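Local structure of flagellin (Burkholderia pseudomallei, 4CFI) at residues Asn139-Thr151 and Thr171-Leu185. The protein is the flagellin FliC, which probably polymerises into the filament of the bacterial flagellum and is a target of the immune response. Sequence-based numbering, arbitrary orientation. Where two conformers were deposited one is given.
Sequences NVVSDGKGGFTFT and TAGTGTAASPSFQTL
Lys145 lies folded along the backbone of Gly173-Gly175, and of all residues here it loses most surface to the contact. Its chain bends about CG-CD and again about CD-CE (chi3 71°, chi4 61°), which brings NZ back to Gly175 O at 2.8 Å, from above that carbonyl's plane. The backbone answers in the other direction, Gly175 N donating to Lys145 O at 2.9 Å, and a water joins Lys145 O to Thr174 N. A long flexible amine suits this place, since its methylenes cover the peptides while its charge meets a carbonyl.

Asp143 organises the turn beside it. OD1 takes Lys145 N, closing an Asx turn, and Gly147 N from the opposite face of the carboxylate; OD2 receives Gly173 N at 2.8 Å on its syn lone pair. With three backbone donors, the carboxylate is fixed in rotation. Glycine lets the chains press close: Gly146 CA points its hydrogen at Ser181 O, 3.4 Å away, and Gly173 CA lies 3.2 Å from Lys145 O. Gln183 N in turn reaches Gly146 O at 2.9 Å.

Farther along, Phe148 and Leu185 form the apolar half. Leu185 CD1 sits over one face of the Phe148 ring, a CH-pi contact 4.3 Å from the centroid, and also meets the edge of Phe150 at CE1, 3.9 Å away. Thr171 CB lies at that ring's edge too, near CE2, while Thr171 O accepts Phe148 N. The branched leucine thus fills the angle between two rings, with its CD2 facing Val140 CG2; Ile210 of helix 197-213 touches both Leu185 and Val140.

The whole is a beta-hairpin, strands 135-142 and 148-152, whose glycine-rich turn is held by an irregular loop doubling back past it, within the flagellin D2 region.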
ATOM      1  N   ASN A 139      -0.644   3.780 -18.682  1.00  5.73           N
ATOM      2  CA  ASN A 139      -0.422   3.965 -17.256  1.00  5.99           C
ATOM      3  C   ASN A 139      -1.510   3.237 -16.502  1.00  5.87           C
ATOM      4  O   ASN A 139      -2.686   3.428 -16.784  1.00  6.80           O
ATOM      5  CB  ASN A 139      -0.468   5.440 -16.913  1.00  7.00           C
ATOM      6  CG  ASN A 139       0.478   6.245 -17.784  1.00  7.51           C
ATOM      7  OD1 ASN A 139       1.701   6.061 -17.748  1.00 10.07           O
ATOM      8  ND2 ASN A 139      -0.082   7.136 -18.578  1.00  6.79           N
ATOM      9  N   VAL A 140      -1.109   2.395 -15.552  1.00  5.91           N
ATOM     10  CA  VAL A 140      -2.033   1.599 -14.744  1.00  5.90           C
ATOM     11  C   VAL A 140      -2.127   2.241 -13.357  1.00  6.19           C
ATOM     12  O   VAL A 140      -1.122   2.372 -12.655  1.00  7.23           O
ATOM     13  CB  VAL A 140      -1.547   0.145 -14.644  1.00  6.36           C
ATOM     14  CG1 VAL A 140      -2.531  -0.708 -13.835  1.00  7.09           C
ATOM     15  CG2 VAL A 140      -1.345  -0.447 -16.031  1.00  7.21           C
ATOM     16  N   VAL A 141      -3.342   2.641 -13.001  1.00  6.26           N
ATOM     17  CA  VAL A 141      -3.593   3.458 -11.823  1.00  6.18           C
ATOM     18  C   VAL A 141      -4.512   2.686 -10.856  1.00  6.17           C
ATOM     19  O   VAL A 141      -5.508   2.100 -11.266  1.00  6.78           O
ATOM     20  CB  VAL A 141      -4.242   4.806 -12.249  1.00  6.86           C
ATOM     21  CG1 VAL A 141      -4.490   5.689 -11.047  1.00  7.53           C
ATOM     22  CG2 VAL A 141      -3.362   5.544 -13.260  1.00  7.63           C
ATOM     23  N   SER A 142      -4.170   2.675  -9.577  1.00  5.75           N
ATOM     24  CA  SER A 142      -4.985   1.972  -8.587  1.00  5.90           C
ATOM     25  C   SER A 142      -6.348   2.631  -8.408  1.00  5.90           C
ATOM     26  O   SER A 142      -6.486   3.850  -8.579  1.00  6.14           O
ATOM     27  CB  SER A 142      -4.262   1.972  -7.238  1.00  5.66           C
ATOM     28  OG  SER A 142      -4.047   3.312  -6.829  1.00  7.08           O
ATOM     29  N   ASP A 143      -7.343   1.821  -8.037  1.00  5.49           N
ATOM     30  CA  ASP A 143      -8.687   2.316  -7.743  1.00  5.81           C
ATOM     31  C   ASP A 143      -9.075   2.267  -6.259  1.00  5.85           C
ATOM     32  O   ASP A 143     -10.181   2.655  -5.914  1.00  6.74           O
ATOM     33  CB  ASP A 143      -9.754   1.646  -8.634  1.00  6.16           C
ATOM     34  CG  ASP A 143      -9.975   0.167  -8.331  1.00  6.49           C
ATOM     35  OD1 ASP A 143      -9.436  -0.370  -7.339  1.00  6.08           O
ATOM     36  OD2 ASP A 143     -10.727  -0.470  -9.113  1.00  7.31           O
ATOM     37  N   GLY A 144      -8.180   1.831  -5.391  1.00  5.78           N
ATOM     38  CA  GLY A 144      -8.458   1.764  -3.963  1.00  5.93           C
ATOM     39  C   GLY A 144      -9.206   0.516  -3.527  1.00  5.76           C
ATOM     40  O   GLY A 144      -9.412   0.313  -2.322  1.00  6.98           O
ATOM     41  N   LYS A 145      -9.626  -0.299  -4.483  1.00  5.65           N
ATOM     42  CA  LYS A 145     -10.396  -1.517  -4.239  1.00  5.41           C
ATOM     43  C   LYS A 145      -9.684  -2.754  -4.798  1.00  5.62           C
ATOM     44  O   LYS A 145     -10.299  -3.823  -4.941  1.00  5.65           O
ATOM     45  CB  LYS A 145     -11.799  -1.386  -4.850  1.00  6.26           C
ATOM     46  CG  LYS A 145     -12.589  -0.224  -4.246  1.00  7.31           C
ATOM     47  CD  LYS A 145     -13.989  -0.063  -4.824  1.00 10.44           C
ATOM     48  CE  LYS A 145     -14.956  -1.148  -4.406  1.00 13.59           C
ATOM     49  NZ  LYS A 145     -15.204  -1.240  -2.942  1.00 15.16           N
ATOM     50  N   GLY A 146      -8.386  -2.623  -5.080  1.00  5.50           N
ATOM     51  CA  GLY A 146      -7.576  -3.736  -5.574  1.00  4.96           C
ATOM     52  C   GLY A 146      -7.554  -3.893  -7.089  1.00  4.40           C
ATOM     53  O   GLY A 146      -6.940  -4.851  -7.586  1.00  5.60           O
ATOM     54  N   GLY A 147      -8.155  -2.944  -7.820  1.00  4.81           N
ATOM     55  CA  GLY A 147      -8.150  -2.969  -9.278  1.00  5.43           C
ATOM     56  C   GLY A 147      -7.641  -1.659  -9.855  1.00  4.63           C
ATOM     57  O   GLY A 147      -6.893  -0.914  -9.209  1.00  5.13           O
ATOM     58  N   PHE A 148      -8.009  -1.399 -11.103  1.00  5.05           N
ATOM     59  CA  PHE A 148      -7.260  -0.480 -11.945  1.00  5.75           C
ATOM     60  C   PHE A 148      -8.125   0.423 -12.809  1.00  5.51           C
ATOM     61  O   PHE A 148      -9.202   0.018 -13.255  1.00  6.60           O
ATOM     62  CB  PHE A 148      -6.340  -1.285 -12.908  1.00  6.37           C
ATOM     63  CG  PHE A 148      -5.647  -2.454 -12.266  1.00  5.85           C
ATOM     64  CD1 PHE A 148      -4.658  -2.241 -11.328  1.00  5.91           C
ATOM     65  CD2 PHE A 148      -6.013  -3.772 -12.553  1.00  6.22           C
ATOM     66  CE1 PHE A 148      -4.054  -3.318 -10.693  1.00  6.48           C
ATOM     67  CE2 PHE A 148      -5.409  -4.847 -11.930  1.00  6.73           C
ATOM     68  CZ  PHE A 148      -4.416  -4.619 -11.006  1.00  6.46           C
ATOM     69  N   THR A 149      -7.592   1.605 -13.089  1.00  5.67           N
ATOM     70  CA  THR A 149      -8.025   2.427 -14.214  1.00  5.96           C
ATOM     71  C   THR A 149      -6.781   2.676 -15.097  1.00  5.23           C
ATOM     72  O   THR A 149      -5.655   2.383 -14.693  1.00  6.06           O
ATOM     73  CB  THR A 149      -8.650   3.756 -13.753  1.00  6.95           C
ATOM     74  OG1 THR A 149      -7.698   4.491 -12.968  1.00  7.26           O
ATOM     75  CG2 THR A 149      -9.939   3.530 -12.966  1.00  8.20           C
ATOM     76  N   PHE A 150      -7.005   3.226 -16.295  1.00  5.84           N
ATOM     77  CA  PHE A 150      -5.975   3.237 -17.331  1.00  5.40           C
ATOM     78  C   PHE A 150      -5.968   4.521 -18.126  1.00  6.06           C
ATOM     79  O   PHE A 150      -7.022   4.978 -18.588  1.00  7.19           O
ATOM     80  CB  PHE A 150      -6.209   2.095 -18.308  1.00  5.80           C
ATOM     81  CG  PHE A 150      -6.276   0.749 -17.646  1.00  5.74           C
ATOM     82  CD1 PHE A 150      -5.121   0.049 -17.369  1.00  5.95           C
ATOM     83  CD2 PHE A 150      -7.489   0.172 -17.289  1.00  5.83           C
ATOM     84  CE1 PHE A 150      -5.184  -1.185 -16.758  1.00  6.01           C
ATOM     85  CE2 PHE A 150      -7.546  -1.081 -16.673  1.00  6.10           C
ATOM     86  CZ  PHE A 150      -6.391  -1.769 -16.438  1.00  6.08           C
ATOM     87  N   THR A 151      -4.771   5.080 -18.342  1.00  5.86           N
ATOM     88  CA  THR A 151      -4.609   6.227 -19.223  1.00  6.10           C
ATOM     89  C   THR A 151      -3.517   5.914 -20.260  1.00  6.03           C
ATOM     90  O   THR A 151      -2.697   5.018 -20.082  1.00  6.53           O
ATOM     91  CB  THR A 151      -4.277   7.531 -18.473  1.00  6.80           C
ATOM     92  OG1 THR A 151      -2.982   7.397 -17.896  1.00  7.38           O
ATOM     93  CG2 THR A 151      -5.343   7.865 -17.425  1.00  7.17           C
ATOM     94  N   THR A 171     -11.133  -5.860 -14.459  1.00  7.26           N
ATOM     95  CA  THR A 171     -10.179  -4.818 -14.042  1.00  7.09           C
ATOM     96  C   THR A 171     -10.630  -3.986 -12.847  1.00  6.00           C
ATOM     97  O   THR A 171      -9.783  -3.480 -12.120  1.00  6.61           O
ATOM     98  CB  THR A 171      -9.792  -3.873 -15.194  1.00  7.84           C
ATOM     99  OG1 THR A 171     -10.953  -3.204 -15.668  1.00  8.61           O
ATOM    100  CG2 THR A 171      -9.082  -4.627 -16.311  1.00  8.62           C
ATOM    101  N   ALA A 172     -11.936  -3.857 -12.624  1.00  6.85           N
ATOM    102  CA  ALA A 172     -12.445  -3.017 -11.535  1.00  7.58           C
ATOM    103  C   ALA A 172     -12.319  -3.736 -10.202  1.00  6.50           C
ATOM    104  O   ALA A 172     -12.748  -4.877 -10.065  1.00  7.89           O
ATOM    105  CB  ALA A 172     -13.888  -2.614 -11.769  1.00  9.36           C
ATOM    106  N   GLY A 173     -11.737  -3.074  -9.217  1.00  6.34           N
ATOM    107  CA  GLY A 173     -11.610  -3.647  -7.895  1.00  6.43           C
ATOM    108  C   GLY A 173     -12.948  -3.818  -7.213  1.00  5.75           C
ATOM    109  O   GLY A 173     -13.859  -3.021  -7.411  1.00  6.03           O
ATOM    110  N   THR A 174     -13.032  -4.825  -6.352  1.00  5.99           N
ATOM    111  CA  THR A 174     -14.241  -5.105  -5.578  1.00  6.90           C
ATOM    112  C   THR A 174     -13.947  -5.151  -4.070  1.00  6.71           C
ATOM    113  O   THR A 174     -14.826  -5.429  -3.274  1.00  8.88           O
ATOM    114  CB  THR A 174     -14.856  -6.447  -6.008  1.00  9.31           C
ATOM    115  OG1 THR A 174     -13.966  -7.516  -5.679  1.00 10.50           O
ATOM    116  CG2 THR A 174     -15.134  -6.455  -7.505  1.00 10.21           C
ATOM    117  N   GLY A 175     -12.698  -4.924  -3.666  1.00  6.33           N
ATOM    118  CA  GLY A 175     -12.322  -5.051  -2.271  1.00  6.91           C
ATOM    119  C   GLY A 175     -12.787  -3.873  -1.433  1.00  6.71           C
ATOM    120  O   GLY A 175     -13.026  -2.772  -1.941  1.00  7.61           O
ATOM    121  N   THR A 176     -12.876  -4.111  -0.124  1.00  6.54           N
ATOM    122  CA  THR A 176     -13.151  -3.082   0.863  1.00  7.07           C
ATOM    123  C   THR A 176     -12.059  -3.172   1.938  1.00  7.93           C
ATOM    124  O   THR A 176     -11.351  -4.176   2.032  1.00  8.23           O
ATOM    125  CB  THR A 176     -14.520  -3.295   1.528  1.00  8.08           C
ATOM    126  OG1 THR A 176     -14.467  -4.504   2.280  1.00  9.48           O
ATOM    127  CG2 THR A 176     -15.646  -3.354   0.500  1.00  9.06           C
ATOM    128  N   ALA A 177     -11.918  -2.130   2.761  1.00  9.36           N
ATOM    129  CA  ALA A 177     -10.950  -2.194   3.866  1.00 10.79           C
ATOM    130  C   ALA A 177     -11.242  -3.402   4.768  1.00 11.90           C
ATOM    131  O   ALA A 177     -10.320  -4.072   5.222  1.00 13.18           O
ATOM    132  CB  ALA A 177     -10.956  -0.902   4.684  1.00 12.44           C
ATOM    133  N   ALA A 178     -12.520  -3.658   5.035  1.00 11.50           N
ATOM    134  CA  ALA A 178     -12.931  -4.778   5.886  1.00 12.67           C
ATOM    135  C   ALA A 178     -12.704  -6.153   5.244  1.00 11.64           C
ATOM    136  O   ALA A 178     -12.400  -7.130   5.917  1.00 15.08           O
ATOM    137  CB  ALA A 178     -14.398  -4.631   6.265  1.00 14.10           C
ATOM    138  N   SER A 179     -12.844  -6.214   3.923  1.00 10.58           N
ATOM    139  CA  SER A 179     -12.662  -7.462   3.147  1.00 10.01           C
ATOM    140  C   SER A 179     -11.849  -7.149   1.883  1.00  8.50           C
ATOM    141  O   SER A 179     -12.395  -6.987   0.778  1.00  8.48           O
ATOM    142  CB  SER A 179     -14.008  -8.077   2.778  1.00 12.09           C
ATOM    143  OG  SER A 179     -14.685  -8.601   3.919  1.00 16.79           O
ATOM    144  N   PRO A 180     -10.526  -7.035   2.039  1.00  8.68           N
ATOM    145  CA  PRO A 180      -9.709  -6.668   0.881  1.00  8.12           C
ATOM    146  C   PRO A 180      -9.689  -7.777  -0.180  1.00  7.69           C
ATOM    147  O   PRO A 180      -9.829  -8.964   0.125  1.00  9.58           O
ATOM    148  CB  PRO A 180      -8.322  -6.447   1.479  1.00  9.78           C
ATOM    149  CG  PRO A 180      -8.351  -7.098   2.815  1.00 13.07           C
ATOM    150  CD  PRO A 180      -9.758  -7.109   3.289  1.00 10.98           C
ATOM    151  N   SER A 181      -9.503  -7.386  -1.433  0.50  6.56           N
ATOM    152  CA  SER A 181      -9.288  -8.341  -2.515  0.50  6.35           C
ATOM    153  C   SER A 181      -8.633  -7.638  -3.685  0.50  6.93           C
ATOM    154  O   SER A 181      -8.716  -6.407  -3.822  0.50  6.67           O
ATOM    155  CB  SER A 181     -10.605  -8.944  -2.977  0.50  5.90           C
ATOM    156  OG  SER A 181     -11.369  -7.929  -3.622  0.50  6.32           O
ATOM    157  N   PHE A 182      -8.041  -8.452  -4.554  1.00  7.06           N
ATOM    158  CA  PHE A 182      -7.055  -7.997  -5.524  1.00  7.26           C
ATOM    159  C   PHE A 182      -7.363  -8.542  -6.899  1.00  6.92           C
ATOM    160  O   PHE A 182      -7.538  -9.750  -7.070  1.00  9.74           O
ATOM    161  CB  PHE A 182      -5.659  -8.465  -5.088  1.00  7.78           C
ATOM    162  CG  PHE A 182      -5.299  -8.023  -3.696  1.00  7.59           C
ATOM    163  CD1 PHE A 182      -5.666  -8.784  -2.606  1.00  8.90           C
ATOM    164  CD2 PHE A 182      -4.653  -6.802  -3.466  1.00  7.66           C
ATOM    165  CE1 PHE A 182      -5.381  -8.364  -1.322  1.00  9.66           C
ATOM    166  CE2 PHE A 182      -4.360  -6.387  -2.182  1.00  7.79           C
ATOM    167  CZ  PHE A 182      -4.731  -7.160  -1.107  1.00  8.60           C
ATOM    168  N   GLN A 183      -7.396  -7.659  -7.891  0.50  6.08           N
ATOM    169  CA  GLN A 183      -7.469  -8.091  -9.267  0.50  5.78           C
ATOM    170  C   GLN A 183      -6.076  -8.451  -9.736  0.50  6.51           C
ATOM    171  O   GLN A 183      -5.085  -8.032  -9.143  0.50  6.96           O
ATOM    172  CB  GLN A 183      -8.073  -7.002 -10.146  0.50  5.35           C
ATOM    173  CG  GLN A 183      -9.457  -6.579  -9.695  0.50  5.26           C
ATOM    174  CD  GLN A 183     -10.424  -7.742  -9.583  0.50  5.75           C
ATOM    175  OE1 GLN A 183     -10.650  -8.473 -10.555  0.50  6.23           O
ATOM    176  NE2 GLN A 183     -11.014  -7.916  -8.406  0.50  5.89           N
ATOM    177  N   THR A 184      -6.030  -9.269 -10.782  1.00  6.60           N
ATOM    178  CA  THR A 184      -4.778  -9.671 -11.442  1.00  7.73           C
ATOM    179  C   THR A 184      -4.696  -8.956 -12.796  1.00  6.63           C
ATOM    180  O   THR A 184      -5.553  -9.173 -13.644  1.00  7.73           O
ATOM    181  CB  THR A 184      -4.764 -11.202 -11.710  1.00 10.01           C
ATOM    182  OG1 THR A 184      -4.869 -11.902 -10.470  1.00 13.06           O
ATOM    183  CG2 THR A 184      -3.504 -11.642 -12.465  1.00 12.22           C
ATOM    184  N   LEU A 185      -3.706  -8.078 -12.981  1.00  5.97           N
ATOM    185  CA  LEU A 185      -3.533  -7.424 -14.257  1.00  5.52           C
ATOM    186  C   LEU A 185      -3.074  -8.452 -15.270  1.00  6.30           C
ATOM    187  O   LEU A 185      -2.128  -9.169 -15.009  1.00  7.69           O
ATOM    188  CB  LEU A 185      -2.504  -6.296 -14.145  1.00  6.06           C
ATOM    189  CG  LEU A 185      -2.394  -5.395 -15.378  1.00  6.45           C
ATOM    190  CD1 LEU A 185      -3.638  -4.532 -15.551  1.00  7.79           C
ATOM    191  CD2 LEU A 185      -1.145  -4.525 -15.302  1.00  7.65           C
TER
HETATM  192  O   HOH W   1     -13.622  -0.459  -8.586  1.00 14.19           O
HETATM  193  O   HOH W   2     -11.640  -0.026  -0.519  1.00 16.21           O
HETATM  194  O   HOH W   3     -10.586  -6.407  -6.082  1.00  8.54           O
HETATM  195  O   HOH W   4     -11.143  -0.618 -15.021  1.00 13.65           O